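Local coordinates for p800 reaction center core protein (PDB 5V8K) that forms the core of the homodimeric photosynthetic reaction center of Heliobacterium modesticaldum, binding bacteriochlorophyll g pigments and a 4Fe-4S cluster, at residues Lys115-Val118 against Ala119-Phe123; Lys198-Glu201 against Ala202-Val206; Ala283-Met286 against Leu287-Asn291. All coordinates share one frame; numbering follows the deposited sequence.

Interaction 1: residues Lys115-Val118 against Ala119-Phe123. With GBF (Bacteriochlorophyll g), chain N.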
loop_
_atom_site.group_PDB
_atom_site.type_symbol
_atom_site.label_atom_id
_atom_site.label_comp_id
_atom_site.label_asym_id
_atom_site.label_seq_id
_atom_site.Cartn_x
_atom_site.Cartn_y
_atom_site.Cartn_z
ATOM N N LYS A 115 46.741 -13.126 6.179
ATOM C CA LYS A 115 47.700 -12.103 6.606
ATOM C C LYS A 115 47.001 -10.788 6.914
ATOM O O LYS A 115 47.276 -10.146 7.935
ATOM C CB LYS A 115 48.758 -11.860 5.527
ATOM C CG LYS A 115 49.841 -12.914 5.390
ATOM C CD LYS A 115 50.369 -13.364 6.747
ATOM C CE LYS A 115 51.643 -14.177 6.619
ATOM N NZ LYS A 115 51.796 -15.031 7.822
ATOM N N ALA A 116 46.149 -10.333 5.997
ATOM C CA ALA A 116 45.376 -9.124 6.244
ATOM C C ALA A 116 44.619 -9.216 7.562
ATOM O O ALA A 116 44.460 -8.217 8.265
ATOM C CB ALA A 116 44.397 -8.883 5.096
ATOM N N LEU A 117 44.148 -10.407 7.925
ATOM C CA LEU A 117 43.375 -10.490 9.160
ATOM C C LEU A 117 44.285 -10.360 10.373
ATOM O O LEU A 117 43.901 -9.732 11.372
ATOM C CB LEU A 117 42.566 -11.783 9.204
ATOM C CG LEU A 117 41.681 -11.933 10.444
ATOM C CD1 LEU A 117 40.764 -10.728 10.648
ATOM C CD2 LEU A 117 40.858 -13.168 10.336
ATOM N N VAL A 118 45.496 -10.930 10.297
ATOM C CA VAL A 118 46.512 -10.705 11.332
ATOM C C VAL A 118 46.737 -9.212 11.517
ATOM O O VAL A 118 46.730 -8.697 12.642
ATOM C CB VAL A 118 47.830 -11.422 10.976
ATOM C CG1 VAL A 118 48.896 -11.127 12.013
ATOM C CG2 VAL A 118 47.646 -12.908 10.931
ATOM N N ALA A 119 46.934 -8.497 10.404
ATOM C CA ALA A 119 47.194 -7.062 10.466
ATOM C C ALA A 119 46.015 -6.320 11.069
ATOM O O ALA A 119 46.195 -5.356 11.821
ATOM C CB ALA A 119 47.501 -6.520 9.067
ATOM N N GLN A 120 44.799 -6.743 10.741
ATOM C CA GLN A 120 43.618 -6.096 11.316
ATOM C C GLN A 120 43.534 -6.309 12.824
ATOM O O GLN A 120 43.162 -5.393 13.556
ATOM C CB GLN A 120 42.357 -6.602 10.610
ATOM C CG GLN A 120 42.239 -6.075 9.197
ATOM C CD GLN A 120 41.928 -4.581 9.170
ATOM O OE1 GLN A 120 42.821 -3.728 9.347
ATOM N NE2 GLN A 120 40.650 -4.256 8.931
ATOM N N PHE A 121 43.873 -7.506 13.308
ATOM C CA PHE A 121 43.937 -7.736 14.749
ATOM C C PHE A 121 44.829 -6.717 15.458
ATOM O O PHE A 121 44.487 -6.241 16.549
ATOM C CB PHE A 121 44.464 -9.152 15.045
ATOM C CG PHE A 121 43.493 -10.268 14.730
ATOM C CD1 PHE A 121 42.132 -10.033 14.681
ATOM C CD2 PHE A 121 43.953 -11.563 14.512
ATOM C CE1 PHE A 121 41.224 -11.076 14.398
ATOM C CE2 PHE A 121 43.064 -12.601 14.222
ATOM C CZ PHE A 121 41.695 -12.353 14.165
ATOM N N HIS A 122 45.995 -6.401 14.884
ATOM C CA HIS A 122 46.928 -5.511 15.573
ATOM C C HIS A 122 46.639 -4.039 15.315
ATOM O O HIS A 122 46.956 -3.203 16.166
ATOM C CB HIS A 122 48.388 -5.844 15.199
ATOM C CG HIS A 122 48.999 -6.916 16.051
ATOM N ND1 HIS A 122 50.359 -7.085 16.175
ATOM C CD2 HIS A 122 48.436 -7.871 16.825
ATOM C CE1 HIS A 122 50.612 -8.103 16.975
ATOM N NE2 HIS A 122 49.460 -8.596 17.389
ATOM N N PHE A 123 46.017 -3.697 14.188
ATOM C CA PHE A 123 45.468 -2.356 14.043
ATOM C C PHE A 123 44.347 -2.110 15.059
ATOM O O PHE A 123 44.310 -1.065 15.721
ATOM C CB PHE A 123 44.949 -2.142 12.622
ATOM C CG PHE A 123 44.414 -0.752 12.387
ATOM C CD1 PHE A 123 45.261 0.350 12.427
ATOM C CD2 PHE A 123 43.078 -0.544 12.128
ATOM C CE1 PHE A 123 44.776 1.635 12.218
ATOM C CE2 PHE A 123 42.586 0.755 11.918
ATOM C CZ PHE A 123 43.440 1.829 11.961
HETATM MG MG GBF N . 52.233 -6.059 14.826
HETATM C CHA GBF N . 51.032 -2.786 15.321
HETATM C CHB GBF N . 54.019 -5.764 17.562
HETATM C CHC GBF N . 53.720 -9.009 13.813
HETATM C CHD GBF N . 50.612 -5.905 11.641
HETATM N NA GBF N . 52.570 -4.570 16.078
HETATM C C1A GBF N . 52.020 -3.361 16.265
HETATM C C2A GBF N . 52.309 -2.591 17.510
HETATM C C3A GBF N . 53.373 -3.510 18.100
HETATM C C4A GBF N . 53.301 -4.695 17.192
HETATM C CMA GBF N . 54.746 -2.873 17.957
HETATM C CAA GBF N . 51.228 -2.280 18.543
HETATM C CBA GBF N . 50.238 -3.408 18.755
HETATM C CGA GBF N . 49.383 -3.001 19.933
HETATM O O1A GBF N . 48.907 -1.879 19.975
HETATM O O2A GBF N . 49.571 -3.675 21.202
HETATM N NB GBF N . 53.756 -7.203 15.563
HETATM C C1B GBF N . 54.265 -7.008 16.781
HETATM C C2B GBF N . 55.017 -8.104 17.128
HETATM C C3B GBF N . 54.937 -9.012 16.081
HETATM C C4B GBF N . 54.115 -8.404 15.114
HETATM C CMB GBF N . 55.770 -8.278 18.416
HETATM C CAB GBF N . 55.656 -10.324 16.145
HETATM C CBB GBF N . 55.763 -11.299 15.255
HETATM N NC GBF N . 52.176 -7.158 13.107
HETATM C C1C GBF N . 52.760 -8.337 12.903
HETATM C C2C GBF N . 52.585 -9.192 11.716
HETATM C C3C GBF N . 51.645 -8.187 11.201
HETATM C C4C GBF N . 51.470 -7.055 11.978
HETATM C CMC GBF N . 53.908 -9.225 10.957
HETATM C CAC GBF N . 50.941 -8.316 9.896
HETATM C CBC GBF N . 51.083 -9.529 9.002
HETATM N ND GBF N . 51.227 -4.767 13.658
HETATM C C1D GBF N . 50.511 -4.766 12.559
HETATM C C2D GBF N . 49.490 -3.567 12.208
HETATM C C3D GBF N . 49.843 -2.928 13.381
HETATM C C4D GBF N . 50.801 -3.560 14.201
HETATM C CMD GBF N . 48.525 -3.227 11.139
HETATM C CAD GBF N . 49.495 -1.634 14.012
HETATM O OBD GBF N . 48.638 -0.711 13.790
HETATM C CBD GBF N . 50.233 -1.534 15.297
HETATM C CGD GBF N . 51.122 -0.317 15.353
HETATM O O1D GBF N . 51.280 0.341 16.376
HETATM O O2D GBF N . 51.854 0.086 14.169
HETATM C CED GBF N . 52.296 1.444 14.046
HETATM C C1 GBF N . 49.065 -3.146 22.427
HETATM C C2 GBF N . 49.309 -4.172 23.515
HETATM C C3 GBF N . 49.257 -3.857 24.817
HETATM C C4 GBF N . 48.946 -2.451 25.236
HETATM C C5 GBF N . 49.498 -4.901 25.887
HETATM C C6 GBF N . 50.773 -5.711 25.674
HETATM C C7 GBF N . 50.795 -6.837 26.687
HETATM C C8 GBF N . 51.832 -7.685 26.768
HETATM C C9 GBF N . 53.031 -7.542 25.848
HETATM C C10 GBF N . 51.813 -8.788 27.789
#

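Interaction 2: residues Lys198-Glu201 against Ala202-Val206. With GBF (Bacteriochlorophyll g), chain F.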
loop_
_atom_site.group_PDB
_atom_site.type_symbol
_atom_site.label_atom_id
_atom_site.label_comp_id
_atom_site.label_asym_id
_atom_site.label_seq_id
_atom_site.Cartn_x
_atom_site.Cartn_y
_atom_site.Cartn_z
ATOM N N LYS A 198 40.419 -19.132 -0.451
ATOM C CA LYS A 198 40.114 -19.361 -1.862
ATOM C C LYS A 198 39.264 -18.245 -2.454
ATOM O O LYS A 198 39.469 -17.864 -3.613
ATOM C CB LYS A 198 39.376 -20.695 -2.056
ATOM C CG LYS A 198 40.226 -21.962 -1.969
ATOM C CD LYS A 198 39.331 -23.225 -1.942
ATOM C CE LYS A 198 40.149 -24.524 -1.956
ATOM N NZ LYS A 198 39.513 -25.631 -1.175
ATOM N N ASP A 199 38.291 -17.725 -1.703
ATOM C CA ASP A 199 37.216 -16.947 -2.307
ATOM C C ASP A 199 36.900 -15.716 -1.468
ATOM O O ASP A 199 36.464 -15.833 -0.315
ATOM C CB ASP A 199 35.961 -17.817 -2.497
ATOM C CG ASP A 199 35.089 -17.345 -3.660
ATOM O OD1 ASP A 199 34.557 -16.210 -3.583
ATOM O OD2 ASP A 199 34.940 -18.108 -4.649
ATOM N N TRP A 200 37.097 -14.540 -2.076
ATOM C CA TRP A 200 36.772 -13.267 -1.438
ATOM C C TRP A 200 35.286 -13.172 -1.085
ATOM O O TRP A 200 34.920 -12.511 -0.110
ATOM C CB TRP A 200 37.177 -12.104 -2.358
ATOM C CG TRP A 200 36.502 -12.142 -3.683
ATOM C CD1 TRP A 200 36.994 -12.673 -4.837
ATOM C CD2 TRP A 200 35.198 -11.644 -4.001
ATOM N NE1 TRP A 200 36.079 -12.542 -5.851
ATOM C CE2 TRP A 200 34.962 -11.926 -5.363
ATOM C CE3 TRP A 200 34.201 -11.001 -3.265
ATOM C CZ2 TRP A 200 33.783 -11.575 -6.004
ATOM C CZ3 TRP A 200 33.007 -10.658 -3.906
ATOM C CH2 TRP A 200 32.806 -10.953 -5.256
ATOM N N GLU A 201 34.410 -13.795 -1.862
ATOM C CA GLU A 201 33.000 -13.660 -1.530
ATOM C C GLU A 201 32.649 -14.447 -0.270
ATOM O O GLU A 201 31.745 -14.054 0.466
ATOM C CB GLU A 201 32.115 -14.069 -2.711
ATOM C CG GLU A 201 30.673 -13.573 -2.564
ATOM C CD GLU A 201 29.810 -13.692 -3.809
ATOM O OE1 GLU A 201 30.109 -14.542 -4.686
ATOM O OE2 GLU A 201 28.800 -12.940 -3.898
ATOM N N ALA A 202 33.374 -15.522 0.039
ATOM C CA ALA A 202 33.076 -16.235 1.276
ATOM C C ALA A 202 33.456 -15.390 2.481
ATOM O O ALA A 202 32.670 -15.262 3.428
ATOM C CB ALA A 202 33.781 -17.589 1.322
ATOM N N VAL A 203 34.660 -14.810 2.462
ATOM C CA VAL A 203 35.089 -13.891 3.525
ATOM C C VAL A 203 34.108 -12.736 3.653
ATOM O O VAL A 203 33.653 -12.402 4.749
ATOM C CB VAL A 203 36.514 -13.387 3.257
ATOM C CG1 VAL A 203 36.931 -12.339 4.305
ATOM C CG2 VAL A 203 37.494 -14.583 3.321
ATOM N N LEU A 204 33.754 -12.125 2.529
ATOM C CA LEU A 204 32.866 -10.981 2.558
ATOM C C LEU A 204 31.537 -11.346 3.194
ATOM O O LEU A 204 31.017 -10.595 4.035
ATOM C CB LEU A 204 32.666 -10.462 1.141
ATOM C CG LEU A 204 31.550 -9.420 1.024
ATOM C CD1 LEU A 204 31.895 -8.190 1.834
ATOM C CD2 LEU A 204 31.330 -9.048 -0.412
ATOM N N SER A 205 30.984 -12.510 2.818
ATOM C CA SER A 205 29.711 -12.952 3.363
ATOM C C SER A 205 29.774 -13.057 4.876
ATOM O O SER A 205 28.887 -12.572 5.586
ATOM C CB SER A 205 29.326 -14.300 2.749
ATOM O OG SER A 205 28.198 -14.855 3.426
ATOM N N VAL A 206 30.812 -13.711 5.384
ATOM C CA VAL A 206 30.936 -13.916 6.815
ATOM C C VAL A 206 31.078 -12.584 7.543
ATOM O O VAL A 206 30.473 -12.375 8.609
ATOM C CB VAL A 206 32.109 -14.866 7.089
ATOM C CG1 VAL A 206 32.460 -14.911 8.538
ATOM C CG2 VAL A 206 31.724 -16.226 6.643
HETATM MG MG GBF F . 35.395 -4.364 -0.102
HETATM C CHA GBF F . 35.020 -5.498 3.224
HETATM C CHB GBF F . 34.517 -1.356 0.915
HETATM C CHC GBF F . 34.643 -3.819 -3.416
HETATM C CHD GBF F . 36.214 -7.711 -0.940
HETATM N NA GBF F . 34.929 -3.567 1.675
HETATM C C1A GBF F . 34.730 -4.055 2.916
HETATM C C2A GBF F . 34.758 -3.055 4.072
HETATM C C3A GBF F . 34.558 -1.751 3.295
HETATM C C4A GBF F . 34.669 -2.265 1.879
HETATM C CMA GBF F . 33.199 -1.101 3.577
HETATM C CAA GBF F . 35.966 -2.947 5.006
HETATM C CBA GBF F . 37.278 -2.728 4.253
HETATM C CGA GBF F . 38.428 -3.375 4.998
HETATM O O1A GBF F . 39.101 -2.740 5.806
HETATM O O2A GBF F . 38.930 -4.636 4.509
HETATM N NB GBF F . 34.645 -2.788 -1.113
HETATM C C1B GBF F . 34.413 -1.593 -0.538
HETATM C C2B GBF F . 33.956 -0.726 -1.491
HETATM C C3B GBF F . 33.974 -1.419 -2.679
HETATM C C4B GBF F . 34.461 -2.716 -2.429
HETATM C CMB GBF F . 33.543 0.716 -1.286
HETATM C CAB GBF F . 33.528 -0.719 -3.884
HETATM C CBB GBF F . 33.166 -1.234 -5.025
HETATM N NC GBF F . 35.367 -5.537 -1.782
HETATM C C1C GBF F . 35.163 -5.140 -3.032
HETATM C C2C GBF F . 35.382 -5.962 -4.247
HETATM C C3C GBF F . 35.893 -7.022 -3.370
HETATM C C4C GBF F . 35.844 -6.767 -2.001
HETATM C CMC GBF F . 34.029 -6.336 -4.868
HETATM C CAC GBF F . 36.422 -8.315 -3.883
HETATM C CBC GBF F . 36.508 -8.646 -5.358
HETATM N ND GBF F . 35.572 -6.176 0.779
HETATM C C1D GBF F . 35.932 -7.419 0.473
HETATM C C2D GBF F . 36.031 -8.579 1.608
HETATM C C3D GBF F . 35.651 -7.639 2.567
HETATM C C4D GBF F . 35.385 -6.301 2.145
HETATM C CMD GBF F . 36.378 -10.046 1.642
HETATM C CAD GBF F . 35.324 -7.678 4.010
HETATM O OBD GBF F . 35.477 -8.547 4.931
HETATM C CBD GBF F . 35.172 -6.273 4.477
HETATM C CGD GBF F . 33.962 -6.130 5.355
HETATM O O1D GBF F . 34.011 -6.009 6.554
HETATM O O2D GBF F . 32.663 -6.152 4.772
HETATM C CED GBF F . 31.536 -6.280 5.625
HETATM C C1 GBF F . 40.009 -5.313 5.166
HETATM C C2 GBF F . 40.651 -6.195 4.142
HETATM C C3 GBF F . 40.025 -7.242 3.611
HETATM C C4 GBF F . 38.636 -7.636 4.060
HETATM C C5 GBF F . 40.739 -8.070 2.560
#

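Interaction 3: residues Ala283-Met286 against Leu287-Asn291. With GBF (Bacteriochlorophyll g), chain B.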
loop_
_atom_site.group_PDB
_atom_site.type_symbol
_atom_site.label_atom_id
_atom_site.label_comp_id
_atom_site.label_asym_id
_atom_site.label_seq_id
_atom_site.Cartn_x
_atom_site.Cartn_y
_atom_site.Cartn_z
ATOM N N ALA A 283 25.246 -17.383 -0.203
ATOM C CA ALA A 283 24.471 -18.200 -1.128
ATOM C C ALA A 283 24.996 -18.065 -2.549
ATOM O O ALA A 283 25.057 -19.046 -3.296
ATOM C CB ALA A 283 22.986 -17.789 -1.062
ATOM N N HIS A 284 25.344 -16.851 -2.956
ATOM C CA HIS A 284 25.885 -16.659 -4.294
ATOM C C HIS A 284 27.229 -17.361 -4.441
ATOM O O HIS A 284 27.526 -17.942 -5.492
ATOM C CB HIS A 284 26.026 -15.167 -4.609
ATOM C CG HIS A 284 26.537 -14.918 -5.980
ATOM N ND1 HIS A 284 27.813 -14.462 -6.219
ATOM C CD2 HIS A 284 25.974 -15.131 -7.191
ATOM C CE1 HIS A 284 28.008 -14.384 -7.524
ATOM N NE2 HIS A 284 26.914 -14.795 -8.137
ATOM N N PHE A 285 28.058 -17.315 -3.404
ATOM C CA PHE A 285 29.302 -18.080 -3.422
ATOM C C PHE A 285 29.017 -19.575 -3.567
ATOM O O PHE A 285 29.633 -20.262 -4.399
ATOM C CB PHE A 285 30.114 -17.771 -2.156
ATOM C CG PHE A 285 31.115 -18.854 -1.781
ATOM C CD1 PHE A 285 32.339 -18.968 -2.429
ATOM C CD2 PHE A 285 30.828 -19.732 -0.747
ATOM C CE1 PHE A 285 33.248 -19.990 -2.057
ATOM C CE2 PHE A 285 31.719 -20.725 -0.370
ATOM C CZ PHE A 285 32.923 -20.863 -1.026
ATOM N N MET A 286 28.062 -20.096 -2.789
ATOM C CA MET A 286 27.737 -21.515 -2.903
ATOM C C MET A 286 27.251 -21.855 -4.298
ATOM O O MET A 286 27.602 -22.901 -4.851
ATOM C CB MET A 286 26.673 -21.907 -1.882
ATOM C CG MET A 286 27.154 -21.815 -0.474
ATOM S SD MET A 286 25.730 -21.600 0.585
ATOM C CE MET A 286 26.236 -22.572 1.938
ATOM N N LEU A 287 26.435 -20.984 -4.877
ATOM C CA LEU A 287 25.896 -21.253 -6.196
ATOM C C LEU A 287 27.001 -21.294 -7.236
ATOM O O LEU A 287 26.962 -22.125 -8.156
ATOM C CB LEU A 287 24.850 -20.194 -6.533
ATOM C CG LEU A 287 24.043 -20.423 -7.791
ATOM C CD1 LEU A 287 23.208 -21.730 -7.658
ATOM C CD2 LEU A 287 23.116 -19.228 -8.063
ATOM N N ARG A 288 28.022 -20.434 -7.095
ATOM C CA ARG A 288 29.165 -20.505 -8.006
ATOM C C ARG A 288 29.938 -21.799 -7.806
ATOM O O ARG A 288 30.428 -22.387 -8.779
ATOM C CB ARG A 288 30.076 -19.292 -7.829
ATOM C CG ARG A 288 29.429 -18.014 -8.357
ATOM C CD ARG A 288 30.402 -16.849 -8.436
ATOM N NE ARG A 288 30.815 -16.346 -7.114
ATOM C CZ ARG A 288 32.003 -16.566 -6.546
ATOM N NH1 ARG A 288 32.929 -17.273 -7.165
ATOM N NH2 ARG A 288 32.271 -16.067 -5.353
ATOM N N VAL A 289 30.038 -22.273 -6.560
ATOM C CA VAL A 289 30.629 -23.585 -6.326
ATOM C C VAL A 289 29.862 -24.654 -7.103
ATOM O O VAL A 289 30.453 -25.520 -7.761
ATOM C CB VAL A 289 30.649 -23.912 -4.825
ATOM C CG1 VAL A 289 30.963 -25.395 -4.628
ATOM C CG2 VAL A 289 31.666 -23.121 -4.137
ATOM N N LEU A 290 28.526 -24.618 -7.015
ATOM C CA LEU A 290 27.698 -25.637 -7.651
ATOM C C LEU A 290 27.696 -25.520 -9.167
ATOM O O LEU A 290 27.351 -26.492 -9.850
ATOM C CB LEU A 290 26.249 -25.559 -7.157
ATOM C CG LEU A 290 25.938 -25.749 -5.676
ATOM C CD1 LEU A 290 24.488 -25.363 -5.433
ATOM C CD2 LEU A 290 26.155 -27.157 -5.251
ATOM N N ASN A 291 28.049 -24.362 -9.709
ATOM C CA ASN A 291 28.061 -24.158 -11.148
ATOM C C ASN A 291 29.443 -24.321 -11.750
ATOM O O ASN A 291 29.568 -24.328 -12.976
ATOM C CB ASN A 291 27.520 -22.768 -11.494
ATOM C CG ASN A 291 26.014 -22.697 -11.398
ATOM O OD1 ASN A 291 25.369 -23.693 -11.084
ATOM N ND2 ASN A 291 25.442 -21.511 -11.657
HETATM MG MG GBF B . 27.000 -6.599 -2.163
HETATM C CHA GBF B . 26.425 -7.228 -5.594
HETATM C CHB GBF B . 30.169 -5.975 -2.901
HETATM C CHC GBF B . 27.194 -5.236 1.019
HETATM C CHD GBF B . 23.451 -6.805 -1.795
HETATM N NA GBF B . 28.081 -6.709 -3.834
HETATM C C1A GBF B . 27.801 -6.863 -5.132
HETATM C C2A GBF B . 28.944 -6.971 -6.106
HETATM C C3A GBF B . 30.125 -6.892 -5.139
HETATM C C4A GBF B . 29.405 -6.484 -3.887
HETATM C CMA GBF B . 30.832 -8.229 -4.941
HETATM C CAA GBF B . 29.038 -5.915 -7.202
HETATM C CBA GBF B . 28.981 -4.502 -6.641
HETATM C CGA GBF B . 29.444 -3.489 -7.666
HETATM O O1A GBF B . 30.112 -3.836 -8.627
HETATM O O2A GBF B . 29.622 -2.149 -7.159
HETATM N NB GBF B . 28.495 -5.683 -1.118
HETATM C C1B GBF B . 29.781 -5.597 -1.526
HETATM C C2B GBF B . 30.579 -5.126 -0.481
HETATM C C3B GBF B . 29.723 -4.906 0.609
HETATM C C4B GBF B . 28.433 -5.288 0.166
HETATM C CMB GBF B . 32.068 -4.867 -0.594
HETATM C CAB GBF B . 30.062 -4.411 1.977
HETATM C CBB GBF B . 31.257 -4.265 2.555
HETATM N NC GBF B . 25.621 -6.217 -0.691
HETATM C C1C GBF B . 25.849 -5.602 0.475
HETATM C C2C GBF B . 24.786 -5.153 1.413
HETATM C C3C GBF B . 23.783 -5.633 0.455
HETATM C C4C GBF B . 24.268 -6.260 -0.687
HETATM C CMC GBF B . 24.908 -6.007 2.664
HETATM C CAC GBF B . 22.324 -5.510 0.669
HETATM C CBC GBF B . 21.693 -4.884 1.881
HETATM N ND GBF B . 25.336 -6.854 -3.276
HETATM C C1D GBF B . 24.041 -7.044 -3.119
HETATM C C2D GBF B . 23.048 -7.493 -4.295
HETATM C C3D GBF B . 24.144 -7.531 -5.143
HETATM C C4D GBF B . 25.422 -7.173 -4.611
HETATM C CMD GBF B . 21.583 -7.812 -4.377
HETATM C CAD GBF B . 24.330 -7.636 -6.606
HETATM O OBD GBF B . 23.658 -8.180 -7.524
HETATM C CBD GBF B . 25.791 -7.488 -6.907
HETATM C CGD GBF B . 26.325 -8.771 -7.398
HETATM O O1D GBF B . 26.561 -9.011 -8.565
HETATM O O2D GBF B . 26.614 -9.758 -6.412
HETATM C CED GBF B . 26.684 -11.089 -6.866
HETATM C C1 GBF B . 29.476 -1.013 -8.006
HETATM C C2 GBF B . 29.659 0.231 -7.177
HETATM C C3 GBF B . 30.833 0.887 -7.113
HETATM C C4 GBF B . 32.032 0.397 -7.904
HETATM C C5 GBF B . 30.889 2.124 -6.233
HETATM C C6 GBF B . 31.880 3.147 -6.767
HETATM C C7 GBF B . 31.637 4.491 -6.114
HETATM C C8 GBF B . 31.556 5.649 -6.807
HETATM C C9 GBF B . 31.726 5.683 -8.301
HETATM C C10 GBF B . 31.333 6.973 -6.108
HETATM C C11 GBF B . 30.174 6.925 -5.122
HETATM C C12 GBF B . 30.455 7.855 -3.960
HETATM C C13 GBF B . 29.507 8.050 -3.037
HETATM C C14 GBF B . 28.200 7.336 -3.196
HETATM C C15 GBF B . 29.737 8.968 -1.858
#

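Interaction 1: residues Lys115-Val118 against Ala119-Phe123
Leu117 lies over the ring of Phe121, one turn further along helix 113-137. Its CG is 4.2 Å from the Phe121 ring centroid and 26° off the ring normal, which makes this a CH-pi contact over the face. The closest approach is at the tip of the ring, Leu117 CG to Phe121 CZ at 3.7 Å. Phe121 CG sits beside its own backbone N (chi1 -72°), a rotation that folds the ring back along the helix toward the preceding turn.

The backbone supports this with i to i+4 bonds, for example Phe121 N to Leu117 O at 3.0 Å. The longest of the four that link the two segments, His122 N to Val118 O, is 3.3 Å and more bent, at 148°. His122 carries the pigment contact: its ND1 coordinates the bacteriochlorophyll magnesium at 2.5 Å, with the metal in the plane of the imidazole ring. The macrocycle also comes close to the helix backbone, where its methyl CMD lies 3.2 Å from Ala119 O. Gln120 turns elsewhere, its NE2 bonding two other bacteriochlorophylls.

In helix 162-186, Phe177 O accepts a hydrogen bond from His122 NE2, and the Phe177 ring stacks with the imidazole. With NE2 serving as donor, ND1 is the nitrogen left for the metal, consistent with a neutral axial ligand whose rotation is fixed from both ends.

Interaction 2: residues Lys198-Glu201 against Ala202-Val206
Glu201, Ala202 and Trp200 bury most in this first turn of helix 200-224, with Asp199 as its N-cap. Glu201 O receives Ser205 N at 2.9 Å and 158°, a regular i to i+4 bond. The start of the helix is less regular: Ala202 N reaches Asp199 O at 3.1 Å, but at 132° the bond is weak, and Val203 N makes a second weak bond to the same oxygen. Ala202 CB also rests near this carbonyl. The capping bond is formed by Asp199 OD1, which takes Glu201 N at 3.0 Å through its anti lone pair; the same OD1 also makes a salt bridge to Arg288 NH2.

Trp200 CG stands between the backbone N and the carbonyl carbon (chi1 59°), and in this position the indole is sandwiched. Glu201 CB lies 3.7 Å above one face, toward the rim. The terminal carbon CBC of the ethylidene group of bacteriochlorophyll g is 3.5 Å above the opposite face, over its centre. Leu204 runs alongside Trp200 in the same direction and meets the ring edge, Leu204 CD2 to Trp200 CZ3 at 4.2 Å. The two faces and the edge of the indole are thus packed by three different partners, while Trp200 NE1 bonds Gln5 OE1. The pigment methyl CMD lies against the backbone turn, 3.4 Å from Trp200 O, with Val203 CG1 beside it.

Helix 258-291 packs against Asp199, Glu201 and Ala202 through Phe285, and the Glu201 carboxylate takes His281 ND1 on OE2 and a salt bridge from Arg288 on OE1.

Interaction 3: residues Ala283-Met286 against Leu287-Asn291
Arg288 folds back over His284, one alpha-helical turn earlier, near the C-terminal end of helix 258-291, most of which is a predicted transmembrane span; it lies in the region matching the photosystem I PsaA/PsaB family. The main chain is regular here: Arg288 N bonds His284 O at 3.0 Å, and Leu287, Val289 and Leu290 follow the same i to i+4 pattern.

Along the arginine, CB sits near the carbonyls of His284 and Phe285. CG lies beside the backbone N (chi1 -71°), which carries the chain back along the helix; this atom makes a CH-pi contact with the imidazole, 4.3 Å from the His284 ring centroid and 24° off its normal. CD continues to His284 CE1 at 3.6 Å, and NE comes to 3.4 Å from the same carbon. The bend at chi3 then sets the guanidinium with its edge to the imidazole, the two planes 49° apart. At the tip, Arg288 NH2 approaches the edge of the Phe285 ring, 4.1 Å from Phe285 CD1. This contact is long; the same NH2 makes salt bridges to Asp199 OD1 and Glu201 OE1.

Phe285 is in turn covered on one face by Val289, whose CG2 makes a CH-pi contact 4.3 Å from the Phe285 ring centroid. His284 is held at ND1 by Glu201 OE1. Both faces of its imidazole have a partner near the rim: Arg288 CG on one and, 3.6 Å above the plane of the other, the ester methyl CED of bacteriochlorophyll g.

In the fold
All three are local contacts about one turn apart, two inside helices and interaction 2 at a capped helix start, and each is largely buried against pigment. Interactions 2 and 3 belong together: their centres are 12 Å apart, and the start of helix 200-224 meets the end of helix 258-291 through Glu201 OE1, 2.7 Å from Arg288 NH2 in a salt bridge. Interaction 1, on helix 113-137, touches neither, its centre lying 16 Å from interaction 2 and 28 Å from interaction 3. The chemistry differs accordingly. The side chains that meet within 115-123 are apolar, with His122 adding a magnesium ligand, whereas the two helix ends combine charged groups with aromatic packing. Partly exposed Asp199, Trp200 and Arg288 mark their more open side.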